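Local coordinates for periplasmic solute binding protein (PDB 4RY1) that probably binds a sugar in the periplasm and hands it to an ABC-type transporter, as other family 1 solute-binding proteins do, at residues Arg6-Gly11 against Asp43-Arg48; Gln181-Asp186 against Val202-Gly207; Tyr223-Gly228 against Leu384-Gly389; Lys100-Asp103 against Lys107-Gly110; Ile23-Lys28 against Met306-Ser311. All coordinates share one frame; numbering follows the deposited sequence. Where two conformers were deposited one is given.

Interaction 1: Arg6-Gly11 against Asp43-Arg48; sequences RISWWG and DGYLSR. With ACT (acetate ion), chain F.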
# COMPACT_ATOMS: atom_id res chain seq x y z
N ARG A 6 11.06 22.89 5.80
CA ARG A 6 10.41 21.94 6.69
C ARG A 6 10.03 20.70 5.89
O ARG A 6 9.66 20.80 4.72
CB ARG A 6 9.13 22.55 7.25
CG ARG A 6 9.35 23.73 8.16
CD ARG A 6 8.08 24.54 8.31
NE ARG A 6 7.00 23.68 8.77
CZ ARG A 6 5.71 23.87 8.50
NH1 ARG A 6 5.31 24.91 7.78
NH2 ARG A 6 4.82 22.99 8.93
N ILE A 7 10.20 19.54 6.50
CA ILE A 7 9.84 18.24 5.86
C ILE A 7 9.07 17.36 6.84
O ILE A 7 9.48 17.19 7.98
CB ILE A 7 11.09 17.48 5.30
CG1 ILE A 7 10.68 16.14 4.70
CG2 ILE A 7 12.16 17.33 6.34
CD1 ILE A 7 11.77 15.49 3.87
N SER A 8 7.92 16.86 6.39
CA SER A 8 7.14 15.91 7.14
C SER A 8 7.08 14.52 6.53
O SER A 8 7.09 14.34 5.31
CB SER A 8 5.71 16.40 7.38
OG SER A 8 4.91 16.48 6.18
N TRP A 9 6.96 13.55 7.41
CA TRP A 9 6.72 12.17 7.01
C TRP A 9 6.13 11.37 8.17
O TRP A 9 6.09 11.85 9.29
CB TRP A 9 8.02 11.49 6.49
CG TRP A 9 9.03 11.15 7.57
CD1 TRP A 9 9.13 9.99 8.25
CD2 TRP A 9 10.02 12.02 8.11
NE1 TRP A 9 10.15 10.05 9.15
CE2 TRP A 9 10.71 11.29 9.11
CE3 TRP A 9 10.40 13.34 7.85
CZ2 TRP A 9 11.74 11.85 9.87
CZ3 TRP A 9 11.43 13.89 8.60
CH2 TRP A 9 12.11 13.13 9.59
N TRP A 10 5.69 10.15 7.89
CA TRP A 10 5.25 9.21 8.92
C TRP A 10 6.06 7.93 8.82
O TRP A 10 6.68 7.64 7.79
CB TRP A 10 3.76 8.85 8.79
CG TRP A 10 3.46 8.02 7.57
CD1 TRP A 10 3.50 6.66 7.46
CD2 TRP A 10 3.10 8.50 6.29
NE1 TRP A 10 3.21 6.27 6.20
CE2 TRP A 10 2.91 7.38 5.45
CE3 TRP A 10 2.85 9.77 5.78
CZ2 TRP A 10 2.55 7.51 4.13
CZ3 TRP A 10 2.50 9.89 4.47
CH2 TRP A 10 2.34 8.78 3.65
N GLY A 11 5.95 7.12 9.85
CA GLY A 11 6.56 5.79 9.88
C GLY A 11 7.00 5.41 11.27
O GLY A 11 6.65 6.05 12.24
N ASP A 43 -1.17 7.37 12.09
CA ASP A 43 -2.48 7.75 12.62
C ASP A 43 -2.52 9.25 12.79
O ASP A 43 -1.70 9.82 13.50
CB ASP A 43 -2.71 7.14 14.01
CG ASP A 43 -2.86 5.64 13.97
OD1 ASP A 43 -3.02 5.07 12.87
OD2 ASP A 43 -2.79 5.03 15.06
N GLY A 44 -3.47 9.90 12.15
CA GLY A 44 -3.55 11.36 12.29
C GLY A 44 -2.72 12.19 11.33
O GLY A 44 -2.88 13.41 11.28
N TYR A 45 -1.81 11.58 10.57
CA TYR A 45 -0.98 12.36 9.65
C TYR A 45 -1.81 13.09 8.57
O TYR A 45 -1.65 14.28 8.35
CB TYR A 45 0.08 11.46 9.00
CG TYR A 45 1.05 12.18 8.09
CD1 TYR A 45 0.70 12.50 6.79
CD2 TYR A 45 2.33 12.49 8.50
CE1 TYR A 45 1.58 13.13 5.92
CE2 TYR A 45 3.22 13.13 7.64
CZ TYR A 45 2.86 13.42 6.35
OH TYR A 45 3.76 14.02 5.50
N LEU A 46 -2.69 12.36 7.91
CA LEU A 46 -3.51 12.95 6.86
C LEU A 46 -4.40 14.07 7.43
O LEU A 46 -4.49 15.15 6.84
CB LEU A 46 -4.38 11.91 6.17
CG LEU A 46 -5.37 12.48 5.14
CD1 LEU A 46 -4.68 13.25 4.03
CD2 LEU A 46 -6.18 11.34 4.55
N SER A 47 -5.06 13.82 8.56
CA SER A 47 -5.96 14.83 9.11
C SER A 47 -5.16 16.10 9.50
O SER A 47 -5.57 17.23 9.20
CB SER A 47 -6.80 14.22 10.25
OG SER A 47 -6.01 14.02 11.38
N ARG A 48 -3.95 15.93 10.05
CA ARG A 48 -3.09 17.07 10.38
C ARG A 48 -2.66 17.84 9.12
O ARG A 48 -2.65 19.07 9.09
CB ARG A 48 -1.85 16.65 11.19
C ACT F . 4.37 2.29 6.00
O ACT F . 4.40 3.31 6.72
OXT ACT F . 4.89 2.34 4.87
CH3 ACT F . 3.73 0.99 6.44

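Interaction 2: Gln181-Asp186 against Val202-Gly207; sequences QKYGID and VRELFG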
# COMPACT_ATOMS: atom_id res chain seq x y z
N GLN A 181 -8.80 -10.40 -13.07
CA GLN A 181 -8.43 -11.65 -13.74
C GLN A 181 -9.59 -12.28 -14.47
O GLN A 181 -9.46 -12.75 -15.60
CB GLN A 181 -7.90 -12.66 -12.74
CG GLN A 181 -6.57 -12.24 -12.15
CD GLN A 181 -6.09 -13.22 -11.11
OE1 GLN A 181 -6.74 -14.23 -10.84
NE2 GLN A 181 -4.95 -12.93 -10.52
N LYS A 182 -10.74 -12.27 -13.80
CA LYS A 182 -11.94 -12.94 -14.33
C LYS A 182 -12.60 -12.21 -15.49
O LYS A 182 -13.02 -12.80 -16.48
CB LYS A 182 -13.00 -13.10 -13.23
CG LYS A 182 -14.25 -13.82 -13.72
CD LYS A 182 -14.95 -14.52 -12.58
CE LYS A 182 -15.92 -15.55 -13.13
NZ LYS A 182 -17.18 -15.55 -12.36
N TYR A 183 -12.70 -10.90 -15.32
CA TYR A 183 -13.47 -10.04 -16.21
C TYR A 183 -12.66 -8.99 -16.98
O TYR A 183 -13.19 -8.38 -17.91
CB TYR A 183 -14.56 -9.33 -15.43
CG TYR A 183 -15.58 -10.24 -14.81
CD1 TYR A 183 -16.52 -10.89 -15.61
CD2 TYR A 183 -15.64 -10.43 -13.44
CE1 TYR A 183 -17.48 -11.71 -15.06
CE2 TYR A 183 -16.58 -11.26 -12.88
CZ TYR A 183 -17.50 -11.90 -13.70
OH TYR A 183 -18.46 -12.73 -13.19
N GLY A 184 -11.42 -8.73 -16.57
CA GLY A 184 -10.61 -7.72 -17.25
C GLY A 184 -11.11 -6.29 -17.08
O GLY A 184 -10.84 -5.43 -17.93
N ILE A 185 -11.84 -6.04 -15.99
CA ILE A 185 -12.31 -4.70 -15.66
C ILE A 185 -11.91 -4.34 -14.23
O ILE A 185 -11.64 -5.23 -13.41
CB ILE A 185 -13.84 -4.51 -15.86
CG1 ILE A 185 -14.66 -5.32 -14.86
CG2 ILE A 185 -14.22 -4.90 -17.28
CD1 ILE A 185 -16.06 -4.76 -14.66
N ASP A 186 -11.89 -3.04 -13.95
CA ASP A 186 -11.61 -2.49 -12.62
C ASP A 186 -12.92 -2.30 -11.87
O ASP A 186 -14.00 -2.34 -12.43
CB ASP A 186 -10.85 -1.16 -12.70
CG ASP A 186 -10.40 -0.64 -11.33
OD1 ASP A 186 -9.92 -1.47 -10.52
OD2 ASP A 186 -10.62 0.55 -11.03
N VAL A 202 -20.93 -7.04 -7.95
CA VAL A 202 -20.79 -6.63 -6.54
C VAL A 202 -21.22 -7.79 -5.63
O VAL A 202 -20.58 -8.08 -4.64
CB VAL A 202 -21.56 -5.34 -6.22
CG1 VAL A 202 -21.42 -5.00 -4.75
CG2 VAL A 202 -21.02 -4.19 -7.07
N ARG A 203 -22.31 -8.47 -5.98
CA ARG A 203 -22.66 -9.71 -5.25
C ARG A 203 -21.59 -10.79 -5.25
O ARG A 203 -21.35 -11.45 -4.23
CB ARG A 203 -23.93 -10.31 -5.81
CG ARG A 203 -25.12 -9.53 -5.37
CD ARG A 203 -26.34 -9.95 -6.17
NE ARG A 203 -27.48 -9.13 -5.80
CZ ARG A 203 -28.74 -9.40 -6.14
NH1 ARG A 203 -29.02 -10.47 -6.87
NH2 ARG A 203 -29.72 -8.60 -5.74
N GLU A 204 -20.98 -10.98 -6.40
CA GLU A 204 -19.90 -11.92 -6.59
C GLU A 204 -18.69 -11.54 -5.73
O GLU A 204 -18.03 -12.41 -5.18
CB GLU A 204 -19.52 -11.99 -8.08
CG GLU A 204 -18.40 -12.97 -8.40
CD GLU A 204 -18.19 -13.17 -9.89
OE1 GLU A 204 -18.77 -12.39 -10.68
OE2 GLU A 204 -17.39 -14.06 -10.25
N LEU A 205 -18.46 -10.23 -5.59
CA LEU A 205 -17.35 -9.71 -4.78
C LEU A 205 -17.58 -10.04 -3.31
O LEU A 205 -16.68 -10.56 -2.63
CB LEU A 205 -17.20 -8.19 -4.97
CG LEU A 205 -16.19 -7.50 -4.06
CD1 LEU A 205 -14.76 -7.90 -4.41
CD2 LEU A 205 -16.39 -5.99 -4.15
N PHE A 206 -18.78 -9.74 -2.82
CA PHE A 206 -19.14 -10.14 -1.45
C PHE A 206 -19.17 -11.66 -1.28
O PHE A 206 -18.77 -12.18 -0.23
CB PHE A 206 -20.43 -9.48 -0.98
CG PHE A 206 -20.24 -8.06 -0.56
CD1 PHE A 206 -19.83 -7.74 0.73
CD2 PHE A 206 -20.40 -7.03 -1.47
CE1 PHE A 206 -19.63 -6.41 1.10
CE2 PHE A 206 -20.19 -5.71 -1.12
CZ PHE A 206 -19.82 -5.39 0.17
N GLY A 207 -19.60 -12.37 -2.31
CA GLY A 207 -19.55 -13.84 -2.27
C GLY A 207 -18.14 -14.39 -2.11
O GLY A 207 -17.92 -15.40 -1.45

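Interaction 3: Tyr223-Gly228 against Leu384-Gly389; sequences YFSSFG and LDYGNG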
# COMPACT_ATOMS: atom_id res chain seq x y z
N TYR A 223 -13.60 -12.47 14.91
CA TYR A 223 -12.24 -12.85 15.35
C TYR A 223 -11.39 -11.58 15.51
O TYR A 223 -10.77 -11.36 16.54
CB TYR A 223 -11.62 -13.81 14.35
CG TYR A 223 -10.18 -14.17 14.56
CD1 TYR A 223 -9.17 -13.29 14.18
CD2 TYR A 223 -9.82 -15.40 15.06
CE1 TYR A 223 -7.83 -13.63 14.31
CE2 TYR A 223 -8.48 -15.75 15.20
CZ TYR A 223 -7.48 -14.86 14.83
OH TYR A 223 -6.13 -15.18 14.94
N PHE A 224 -11.35 -10.76 14.47
CA PHE A 224 -10.47 -9.58 14.53
C PHE A 224 -10.93 -8.58 15.59
O PHE A 224 -10.11 -7.97 16.28
CB PHE A 224 -10.24 -8.96 13.15
CG PHE A 224 -9.35 -9.82 12.31
CD1 PHE A 224 -7.99 -9.92 12.60
CD2 PHE A 224 -9.87 -10.61 11.29
CE1 PHE A 224 -7.17 -10.77 11.88
CE2 PHE A 224 -9.04 -11.44 10.55
CZ PHE A 224 -7.70 -11.55 10.86
N SER A 225 -12.24 -8.45 15.76
CA SER A 225 -12.78 -7.55 16.76
C SER A 225 -12.35 -7.93 18.16
O SER A 225 -12.23 -7.05 19.02
CB SER A 225 -14.29 -7.48 16.68
OG SER A 225 -14.70 -6.85 15.47
N SER A 226 -12.10 -9.23 18.38
CA SER A 226 -11.68 -9.74 19.69
C SER A 226 -10.33 -9.18 20.11
O SER A 226 -9.97 -9.25 21.28
CB SER A 226 -11.69 -11.27 19.77
OG SER A 226 -10.55 -11.86 19.16
N PHE A 227 -9.57 -8.66 19.15
CA PHE A 227 -8.25 -8.08 19.44
C PHE A 227 -8.24 -6.58 19.65
O PHE A 227 -7.18 -6.00 19.92
CB PHE A 227 -7.25 -8.48 18.35
CG PHE A 227 -6.96 -9.94 18.37
CD1 PHE A 227 -5.99 -10.45 19.22
CD2 PHE A 227 -7.70 -10.81 17.59
CE1 PHE A 227 -5.75 -11.79 19.28
CE2 PHE A 227 -7.47 -12.17 17.65
CZ PHE A 227 -6.50 -12.66 18.50
N GLY A 228 -9.41 -5.95 19.52
CA GLY A 228 -9.56 -4.51 19.75
C GLY A 228 -8.85 -3.68 18.68
O GLY A 228 -8.93 -3.98 17.49
N LEU A 384 -22.34 -8.85 7.54
CA LEU A 384 -22.35 -10.27 7.16
C LEU A 384 -21.89 -11.18 8.30
O LEU A 384 -22.59 -12.11 8.67
CB LEU A 384 -21.51 -10.56 5.92
CG LEU A 384 -22.03 -10.02 4.59
CD1 LEU A 384 -21.00 -10.29 3.51
CD2 LEU A 384 -23.36 -10.65 4.25
N ASP A 385 -20.72 -10.88 8.83
CA ASP A 385 -20.06 -11.75 9.81
C ASP A 385 -20.73 -11.82 11.18
O ASP A 385 -20.55 -12.81 11.90
CB ASP A 385 -18.61 -11.32 9.99
CG ASP A 385 -17.74 -11.65 8.79
OD1 ASP A 385 -18.20 -12.31 7.84
OD2 ASP A 385 -16.56 -11.23 8.81
N TYR A 386 -21.46 -10.77 11.54
CA TYR A 386 -22.26 -10.73 12.78
C TYR A 386 -23.71 -11.22 12.59
O TYR A 386 -24.53 -11.14 13.51
CB TYR A 386 -22.20 -9.33 13.41
CG TYR A 386 -20.89 -9.04 14.14
CD1 TYR A 386 -19.73 -8.68 13.44
CD2 TYR A 386 -20.80 -9.13 15.53
CE1 TYR A 386 -18.54 -8.43 14.09
CE2 TYR A 386 -19.61 -8.88 16.19
CZ TYR A 386 -18.49 -8.53 15.46
OH TYR A 386 -17.30 -8.28 16.08
N GLY A 387 -24.02 -11.74 11.40
CA GLY A 387 -25.36 -12.27 11.06
C GLY A 387 -26.47 -11.25 10.98
O GLY A 387 -27.63 -11.55 11.26
N ASN A 388 -26.13 -10.04 10.59
CA ASN A 388 -27.08 -8.95 10.51
C ASN A 388 -27.53 -8.65 9.09
O ASN A 388 -28.22 -7.66 8.86
CB ASN A 388 -26.52 -7.72 11.20
CG ASN A 388 -26.22 -7.98 12.67
OD1 ASN A 388 -26.98 -8.68 13.35
ND2 ASN A 388 -25.13 -7.42 13.16
N GLY A 389 -27.16 -9.52 8.16
CA GLY A 389 -27.57 -9.36 6.76
C GLY A 389 -27.21 -10.50 5.83
O GLY A 389 -26.27 -11.25 6.09

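Interaction 4: Lys100-Asp103 against Lys107-Gly110; sequences KTAD and KLQG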
# COMPACT_ATOMS: atom_id res chain seq x y z
N LYS A 100 4.14 9.22 -14.42
CA LYS A 100 2.79 9.39 -14.93
C LYS A 100 1.75 9.23 -13.81
O LYS A 100 0.75 9.96 -13.79
CB LYS A 100 2.54 8.42 -16.10
CG LYS A 100 1.15 8.50 -16.72
CD LYS A 100 0.87 9.81 -17.46
CE LYS A 100 -0.15 9.57 -18.57
NZ LYS A 100 -0.56 10.82 -19.29
N THR A 101 2.01 8.33 -12.85
CA THR A 101 1.06 8.04 -11.76
C THR A 101 0.75 9.29 -10.92
O THR A 101 -0.27 9.35 -10.27
CB THR A 101 1.54 6.95 -10.74
OG1 THR A 101 2.65 7.42 -9.98
CG2 THR A 101 1.93 5.65 -11.45
N ALA A 102 1.67 10.24 -10.91
CA ALA A 102 1.54 11.44 -10.05
C ALA A 102 1.22 12.72 -10.82
O ALA A 102 1.22 13.81 -10.24
CB ALA A 102 2.80 11.63 -9.21
N ASP A 103 0.95 12.58 -12.12
CA ASP A 103 0.57 13.71 -12.95
C ASP A 103 -0.91 14.01 -12.74
O ASP A 103 -1.71 13.11 -12.67
CB ASP A 103 0.77 13.40 -14.43
CG ASP A 103 0.40 14.56 -15.31
OD1 ASP A 103 1.18 15.51 -15.34
OD2 ASP A 103 -0.70 14.54 -15.92
N LYS A 107 0.69 18.55 -14.71
CA LYS A 107 1.55 19.05 -13.64
C LYS A 107 1.91 17.91 -12.70
O LYS A 107 1.04 17.19 -12.22
CB LYS A 107 0.82 20.13 -12.87
CG LYS A 107 0.47 21.32 -13.75
CD LYS A 107 0.01 22.51 -12.95
CE LYS A 107 -0.29 23.71 -13.84
NZ LYS A 107 -1.60 23.57 -14.51
N LEU A 108 3.20 17.73 -12.47
CA LEU A 108 3.68 16.62 -11.63
C LEU A 108 3.51 16.95 -10.16
O LEU A 108 4.15 17.85 -9.64
CB LEU A 108 5.13 16.29 -11.98
CG LEU A 108 5.73 15.11 -11.22
CD1 LEU A 108 4.96 13.82 -11.46
CD2 LEU A 108 7.19 14.92 -11.60
N GLN A 109 2.64 16.22 -9.47
CA GLN A 109 2.22 16.57 -8.12
C GLN A 109 3.15 16.06 -7.02
O GLN A 109 3.12 16.56 -5.91
CB GLN A 109 0.80 16.04 -7.85
CG GLN A 109 -0.26 16.58 -8.80
CD GLN A 109 -0.30 18.09 -8.76
OE1 GLN A 109 -0.04 18.78 -9.77
NE2 GLN A 109 -0.60 18.62 -7.61
N GLY A 110 3.92 15.02 -7.34
CA GLY A 110 4.77 14.38 -6.36
C GLY A 110 5.74 13.44 -7.05
O GLY A 110 5.51 13.04 -8.18

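Interaction 5: Ile23-Lys28 against Met306-Ser311; sequences INAFQK and MNFMLS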
# COMPACT_ATOMS: atom_id res chain seq x y z
N ILE A 23 18.89 13.58 6.22
CA ILE A 23 18.85 15.02 6.45
C ILE A 23 20.20 15.55 6.92
O ILE A 23 20.69 16.56 6.45
CB ILE A 23 17.70 15.40 7.41
CG1 ILE A 23 16.34 15.19 6.71
CG2 ILE A 23 17.86 16.84 7.91
CD1 ILE A 23 15.17 15.17 7.67
N ASN A 24 20.81 14.82 7.84
CA ASN A 24 22.12 15.24 8.33
C ASN A 24 23.18 15.23 7.22
O ASN A 24 24.05 16.13 7.16
CB ASN A 24 22.58 14.39 9.53
CG ASN A 24 21.83 14.77 10.80
OD1 ASN A 24 21.62 15.96 11.08
ND2 ASN A 24 21.44 13.78 11.57
N ALA A 25 23.15 14.20 6.37
CA ALA A 25 24.07 14.14 5.24
C ALA A 25 23.80 15.29 4.27
O ALA A 25 24.73 15.90 3.74
CB ALA A 25 23.97 12.77 4.56
N PHE A 26 22.53 15.60 4.05
CA PHE A 26 22.18 16.74 3.20
C PHE A 26 22.74 18.04 3.74
O PHE A 26 23.27 18.85 2.98
CB PHE A 26 20.65 16.83 3.06
CG PHE A 26 20.19 18.04 2.30
CD1 PHE A 26 20.24 18.09 0.92
CD2 PHE A 26 19.70 19.16 2.97
CE1 PHE A 26 19.79 19.21 0.22
CE2 PHE A 26 19.30 20.28 2.27
CZ PHE A 26 19.33 20.29 0.89
N GLN A 27 22.61 18.23 5.05
CA GLN A 27 23.11 19.44 5.70
C GLN A 27 24.63 19.57 5.62
O GLN A 27 25.16 20.66 5.45
CB GLN A 27 22.56 19.54 7.13
CG GLN A 27 21.06 19.88 7.12
CD GLN A 27 20.45 20.16 8.46
OE1 GLN A 27 19.88 21.22 8.68
NE2 GLN A 27 20.58 19.25 9.36
N LYS A 28 25.32 18.46 5.73
CA LYS A 28 26.78 18.44 5.55
C LYS A 28 27.17 18.92 4.16
O LYS A 28 28.11 19.70 4.00
CB LYS A 28 27.32 17.03 5.80
CG LYS A 28 28.82 16.87 5.73
CD LYS A 28 29.24 15.51 6.27
CE LYS A 28 30.74 15.31 6.17
NZ LYS A 28 31.26 15.50 4.79
N MET A 306 14.94 16.59 -1.79
CA MET A 306 14.31 15.42 -2.38
C MET A 306 15.30 14.65 -3.27
O MET A 306 15.43 13.41 -3.15
CB MET A 306 13.07 15.80 -3.17
CG MET A 306 11.92 16.27 -2.29
SD MET A 306 10.52 17.13 -3.16
CE MET A 306 10.17 15.94 -4.47
N ASN A 307 16.00 15.36 -4.13
CA ASN A 307 17.00 14.71 -4.97
C ASN A 307 18.08 14.05 -4.13
O ASN A 307 18.55 12.96 -4.45
CB ASN A 307 17.63 15.70 -5.93
CG ASN A 307 18.68 15.05 -6.79
OD1 ASN A 307 18.35 14.34 -7.75
ND2 ASN A 307 19.93 15.28 -6.46
N PHE A 308 18.50 14.70 -3.06
CA PHE A 308 19.54 14.14 -2.22
C PHE A 308 19.11 12.80 -1.64
O PHE A 308 19.86 11.82 -1.64
CB PHE A 308 19.94 15.14 -1.12
CG PHE A 308 21.16 14.72 -0.35
CD1 PHE A 308 21.05 13.89 0.74
CD2 PHE A 308 22.41 15.13 -0.77
CE1 PHE A 308 22.17 13.49 1.43
CE2 PHE A 308 23.54 14.73 -0.08
CZ PHE A 308 23.42 13.92 1.03
N MET A 309 17.87 12.76 -1.15
CA MET A 309 17.30 11.53 -0.56
C MET A 309 17.12 10.39 -1.57
O MET A 309 17.35 9.22 -1.25
CB MET A 309 15.95 11.84 0.12
CG MET A 309 16.07 12.70 1.39
SD MET A 309 14.48 12.96 2.30
CE MET A 309 15.13 13.29 3.94
N LEU A 310 16.68 10.73 -2.77
CA LEU A 310 16.26 9.71 -3.76
C LEU A 310 17.32 9.31 -4.77
O LEU A 310 17.23 8.24 -5.38
CB LEU A 310 14.99 10.17 -4.48
CG LEU A 310 13.75 10.40 -3.60
CD1 LEU A 310 12.53 10.69 -4.47
CD2 LEU A 310 13.49 9.28 -2.61
N SER A 311 18.31 10.16 -4.96
CA SER A 311 19.31 9.96 -6.02
C SER A 311 20.75 10.10 -5.58
O SER A 311 21.62 9.44 -6.17
CB SER A 311 19.00 10.91 -7.19
OG SER A 311 17.70 10.64 -7.74

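Interaction 1: Arg6-Gly11 against Asp43-Arg48
Trp-10 turns the edge of its six-membered ring onto the face of Tyr-45, a T-shaped stack that joins strand 3-10 to the start of helix 45-55. Both belong to the alpha/beta lobe of a periplasmic binding protein, in which strand 3-10 lies between the parallel strands 33-40 and 61-64.

The ring centroids are 4.8 Å apart and the planes meet at 70°. Trp-10 CE3 stands over the centre of the phenol ring and lies 3.6 Å from Tyr-45 CE1. The side chain of Tyr-45 leaves the helix with CG anti to the backbone N (chi1 -177°), which carries the ring across to the strand. The backbone takes part too: Trp-9 C lies 3.4 Å from Tyr-45 CE2.

The polar contact is at the far end of the phenol. Ser-8 OG lies 2.8 Å from Tyr-45 OH, within hydrogen-bonding reach. Tyr-45 OH also bonds to the carbonyl of Arg-63, so the strand 61-64 shares in holding the hydroxyl.

Arg-63 makes a cation-pi contact with Trp-10, and Trp-42 and Trp-68 meet the same side chain. A glycerol lies nearby, consistent with a pocket. The NE1 edge of the indole meets an acetate, probably from the crystallisation liquor. Arg-15 binds this ion, and its atom O takes a weak bond from Trp-10 NE1, 3.2 Å long with an N-H...O angle of 130°.

Interaction 2: Gln181-Asp186 against Val202-Gly207
Glu-204 reaches out from helix 199-214 to meet Lys-182 and Tyr-183, which come from the opposite direction at the end of helix 169-183. Its chain is extended, with CG trans to N (chi1 -179°), and this carries the carboxylate to both partners.

The two oxygens are divided between them. Tyr-183 OH donates to the syn lone pair of Glu-204 OE1 over 2.6 Å. The carboxylate sits at the edge of the phenol ring, and the two planes are 88° apart. Lys-182 NZ forms a salt bridge with Glu-204 OE2, also 2.6 Å long. The ammonium approaches on the syn side, 22° out of the carboxylate plane.

Lys-182 and Tyr-183 also hold each other. Lys-182 CG lies over the centre of the Tyr-183 ring, 3.5 Å above its plane. Beyond it the lysine chain bends at its last torsion, and NZ donates to Tyr-183 OH over 3.2 Å.

The contact lies at the surface and ties together two helices of one lobe. Farther round helix 199-214, Phe-206 packs on helices 371-385 and 391-409. With one donor on each oxygen, the rotation of the carboxylate is probably restrained, and the nearby ammonium probably stabilises its negative charge.

Interaction 3: Tyr223-Gly228 against Leu384-Gly389
Ser-225 OG is hydrogen-bonded to the carbonyl of Gln-221, one turn earlier in helix 221-225, and lies close to Tyr-386 OH, from a distant part of the chain. Across the contact, Tyr-386 OH is 3.0 Å from Ser-225 OG and 3.2 Å from Ser-225 CB. The serine comes to the hydroxyl end of the phenol, at the ring edge and near its plane. Ser-225 OG is beside the backbone N (chi1 -68°), a setting that suits its bond back to Gln-221. The contact lies at the surface.

Tyr-386 is the first residue to leave helical geometry after helix 371-385. The helix ends there in a Schellman motif, with Gly-387 at positive phi as the C-prime residue. Gly-387 N bonds to Leu-384 O over 3.1 Å, and Asn-388 N to the carbonyl of Lys-383. On the other side, residues Ser-225 to Gly-228 form a type I beta turn. Ser-226 OG donates to Tyr-223 O over 2.7 Å, in the carbonyl plane.

Asp-385 adds a second tie to this region: its OD2 accepts bonds from Tyr-209 OH and Gln-221 N, and Arg-222 NE donates to its carbonyl.

Interaction 4: Lys100-Asp103 against Lys107-Gly110
Ala-102 and Gln-109 join the two arms of a tight beta hairpin. Gln-109 N donates to Ala-102 O over 2.9 Å, with an N-H...O angle of 163°. The donor is tilted 31° from the carbonyl plane. Next to them, Asp-103 and Leu-108 form an antiparallel non-hydrogen-bonded pair, with their CA atoms 4.5 Å apart. A CA-H...O contact backs this pair: Asp-103 CA is 3.6 Å from Lys-107 O.

Side chains fill in around the backbone. Ala-102 CB packs on Leu-108 CD1 at 3.8 Å. The second torsion of Leu-108, chi2 60°, turns that methyl branch to the alanine. The carbon chain of Gln-109 also passes close to the bonded carbonyl, with CB 3.3 Å from Ala-102 O.

The next shell sets these groups in place. Lys-100 to Asp-103 form a type I beta turn at the end of helix 96-100, and this turn leads into the first arm. Asp-103 OD2 accepts a bond from Gly-106 N, which ties the aspartate to the hairpin loop. Leu-108 N bonds to Asp-81 OD1, while the leucine side chain rests on Leu-82 and Leu-91. Ala-102 touches Leu-289 of strand 284-292, a neighbour of strand 107-123 in the same sheet. Gly-110 N and O are buried by the contact and have no polar partner in the model. The carbonyl instead faces a methyl, with Gly-110 O 3.2 Å from Ala-102 CB.

Interaction 5: Ile23-Lys28 against Met306-Ser311
Helices 23-28 and 306-310 pass each other with their axes 9.9 Å apart at the closest point. Their N-to-C directions differ by 121°, so they are neither parallel nor antiparallel. Both are parts of longer helices in the alpha/beta lobe, 13-29 and 299-310, which meet where they pack on the sheet. The backbones come nearest at Phe-26 and Phe-308, with CA atoms 6.6 Å apart.

Phe-308 is the centre of the contact. Its CG is swung away from N (chi1 -170°), and the ring lies against the backbone of the other helix. Phe-26 CA sits over the ring face, 3.8 Å from the centroid, in a CH-pi contact. Ala-25 adds its methyl, with CB 3.7 Å from Phe-308 CE1.

Met-309 makes a second, separate contact. It touches Phe-290 of strand 284-292 as well as Thr-19 and Ala-22 of helix 13-29. Its side chain has two conformers. In one of them the extended chain brings Met-309 CE to 3.6 Å from Ile-23 CG1.

The two phenylalanine rings form an offset edge-to-face pair. The edge of Phe-26 is turned to the face of Phe-308, with the planes at 75° and the centroids 5.6 Å apart. Behind it, Phe-26 rests on Ile-33 and Val-35 of strand 33-40. Phe-26 CD1 also reaches the root of the other side chain, 3.6 Å from Phe-308 CB.

Interactions 1 and 5 touch. Ile-7 CG2 is 3.9 Å from Ile-23 CD1, and Trp-9 CZ3 is 4.1 Å from Ile-23 CD1. Strand 3-10 thus shows one side to Tyr-45 and the other to the helices. Interaction 4 reaches the same sheet as interaction 1, with centres 20 Å apart, and comes within about 6 Å of interaction 5 between nearest atoms. Interactions 2 and 3 form another group, joined where Phe-206 CD1 meets Leu-384 CD1 at 3.9 Å. The centres of interactions 3 and 5 are 46 Å apart, across the chain's centre. Of the five, interaction 1 adjoins the acetate and the glycerol, consistent with a place near the binding cleft.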